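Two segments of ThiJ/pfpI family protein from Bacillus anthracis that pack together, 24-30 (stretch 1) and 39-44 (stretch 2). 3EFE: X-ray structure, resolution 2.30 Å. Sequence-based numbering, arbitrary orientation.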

# COMPACT_ATOMS: atom_id res chain seq x y z
N LEU D 24 -4.23 -5.92 -0.63
CA LEU D 24 -5.08 -6.83 -1.38
C LEU D 24 -4.37 -7.43 -2.57
O LEU D 24 -4.32 -8.63 -2.73
N ILE D 25 -3.80 -6.58 -3.41
CA ILE D 25 -3.19 -7.06 -4.64
C ILE D 25 -1.92 -7.97 -4.45
O ILE D 25 -1.67 -8.89 -5.22
N ALA D 26 -1.16 -7.68 -3.39
CA ALA D 26 0.03 -8.42 -3.05
C ALA D 26 -0.33 -9.81 -2.58
O ALA D 26 0.33 -10.81 -2.86
N GLU D 27 -1.39 -9.94 -1.83
CA GLU D 27 -1.76 -11.26 -1.30
C GLU D 27 -2.37 -12.16 -2.40
O GLU D 27 -2.15 -13.37 -2.43
N LEU D 28 -3.13 -11.54 -3.27
CA LEU D 28 -3.76 -12.16 -4.42
C LEU D 28 -2.74 -12.59 -5.45
O LEU D 28 -2.60 -13.74 -5.75
N ASN D 29 -1.97 -11.63 -5.92
CA ASN D 29 -1.02 -11.94 -6.97
C ASN D 29 0.07 -12.97 -6.52
O ASN D 29 0.54 -13.78 -7.29
N SER D 30 0.49 -12.92 -5.26
CA SER D 30 1.44 -13.92 -4.78
C SER D 30 0.83 -15.30 -4.43
O SER D 30 1.54 -16.32 -4.53
N ALA D 39 -3.71 -21.95 -6.60
CA ALA D 39 -2.73 -21.08 -7.28
C ALA D 39 -3.03 -19.54 -7.11
O ALA D 39 -4.19 -19.13 -6.88
N PRO D 40 -1.99 -18.69 -7.23
CA PRO D 40 -2.17 -17.23 -7.12
C PRO D 40 -3.30 -16.71 -7.98
O PRO D 40 -3.56 -17.28 -9.01
N LEU D 41 -3.99 -15.66 -7.54
CA LEU D 41 -4.97 -15.00 -8.38
C LEU D 41 -4.26 -13.85 -9.02
O LEU D 41 -4.09 -12.82 -8.39
N LYS D 42 -3.79 -14.05 -10.26
CA LYS D 42 -3.02 -13.02 -11.00
C LYS D 42 -3.85 -11.75 -11.17
O LYS D 42 -5.02 -11.84 -11.54
N VAL D 43 -3.28 -10.62 -10.76
CA VAL D 43 -3.88 -9.30 -10.86
C VAL D 43 -3.46 -8.71 -12.22
O VAL D 43 -2.27 -8.55 -12.52
N ILE D 44 -4.46 -8.50 -13.07
CA ILE D 44 -4.31 -7.77 -14.36
C ILE D 44 -4.67 -6.30 -14.21
O ILE D 44 -5.81 -5.93 -13.86

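The unusual feature of this contact is that its clearest polar link is made by the main chain: the carbonyl of Leu 28, inside a helix, accepts a hydrogen bond from the loop. Leu 41 N donates to Leu 28 O at 3.0 Å, with an N-H...O angle of 134°. The same loop residue brings its own carbonyl close, so that Leu 41 O lies 3.5 Å from Asn 29 CA in a CA-H...O contact. Asn 29 N is no donor to that oxygen; it bonds instead to Ile 25 O, 2.8 Å away, within the helix.

Val 43, at the start of the strand, points its CB toward the helix with chi1 t. Val 43 CG1 lies 4.0 Å from Ile 25 CG2; Val 43 CG2 lies 4.0 Å from Leu 28 CB and also 3.9 Å from Ile 25 O. A compact branched residue thus reaches two helix residues one turn apart. The CA-to-CB bonds of Ile 25 (chi1 p, chi2 t), Leu 28 (m, t) and Leu 41 (t, p) run sideways to the opposing stretch. Leu 41 CD2 comes to 3.8 Å from Leu 28 CD2, two buried leucines whose branched ends fill apolar space.

Asn 29 (chi1 t) sets out sideways, but its end comes nearer the loop, and its CB rests 3.9 Å from Val 43 CG2. Pro 40 CB packs 3.2 Å from Asn 29 O, and Lys 42 NZ makes a weak hydrogen bond to Asn 29 O at 3.1 Å. Lys 42 starts away from the helix, yet its long chain (m, m, then chi3 at 114° and chi4 t) folds back to deliver the amine. The CA-to-CB bond of Pro 40 points toward the helix, and its CG lies 3.4 Å from Ser 30 O. Ser 30 (p) turns away, its OG donating to Ala 26 O at 2.7 Å.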

# COMPACT_ATOMS: atom_id res chain seq x y z
CB LEU D 24 -6.38 -6.11 -1.81
CG LEU D 24 -7.46 -6.94 -2.50
CD1 LEU D 24 -7.79 -8.32 -1.70
CD2 LEU D 24 -8.70 -6.10 -2.71
CB ILE D 25 -2.98 -5.90 -5.68
CG1 ILE D 25 -1.95 -4.88 -5.21
CG2 ILE D 25 -4.31 -5.37 -6.08
CD1 ILE D 25 -1.25 -4.13 -6.36
CB ALA D 26 0.81 -7.63 -1.97
CB GLU D 27 -2.77 -11.09 -0.16
CG GLU D 27 -2.21 -10.50 1.10
CD GLU D 27 -1.00 -11.23 1.66
OE1 GLU D 27 -0.66 -12.33 1.17
OE2 GLU D 27 -0.39 -10.72 2.61
CB LEU D 28 -4.77 -11.18 -5.05
CG LEU D 28 -6.08 -11.08 -4.26
CD1 LEU D 28 -6.92 -10.03 -4.87
CD2 LEU D 28 -6.78 -12.47 -4.21
CB ASN D 29 -0.47 -10.62 -7.56
CG ASN D 29 0.30 -10.80 -8.82
OD1 ASN D 29 1.53 -10.66 -8.86
ND2 ASN D 29 -0.42 -11.04 -9.89
CB SER D 30 2.19 -13.40 -3.55
OG SER D 30 1.34 -13.27 -2.45
CB ALA D 39 -2.64 -21.48 -8.78
CB PRO D 40 -0.83 -16.67 -7.61
CG PRO D 40 0.17 -17.81 -7.27
CD PRO D 40 -0.60 -19.04 -7.55
CB LEU D 41 -6.10 -14.46 -7.55
CG LEU D 41 -7.29 -13.94 -8.32
CD1 LEU D 41 -7.72 -14.89 -9.43
CD2 LEU D 41 -8.44 -13.70 -7.34
CB LYS D 42 -2.54 -13.55 -12.36
CG LYS D 42 -1.44 -14.64 -12.25
CD LYS D 42 -0.06 -14.00 -11.80
CE LYS D 42 0.42 -14.49 -10.38
NZ LYS D 42 1.89 -14.19 -10.08
CB VAL D 43 -3.48 -8.40 -9.65
CG1 VAL D 43 -4.01 -6.87 -9.83
CG2 VAL D 43 -3.98 -9.04 -8.34
CB ILE D 44 -5.16 -8.38 -15.50
CG1 ILE D 44 -4.94 -9.90 -15.56
CG2 ILE D 44 -4.78 -7.73 -16.88
CD1 ILE D 44 -6.20 -10.70 -15.95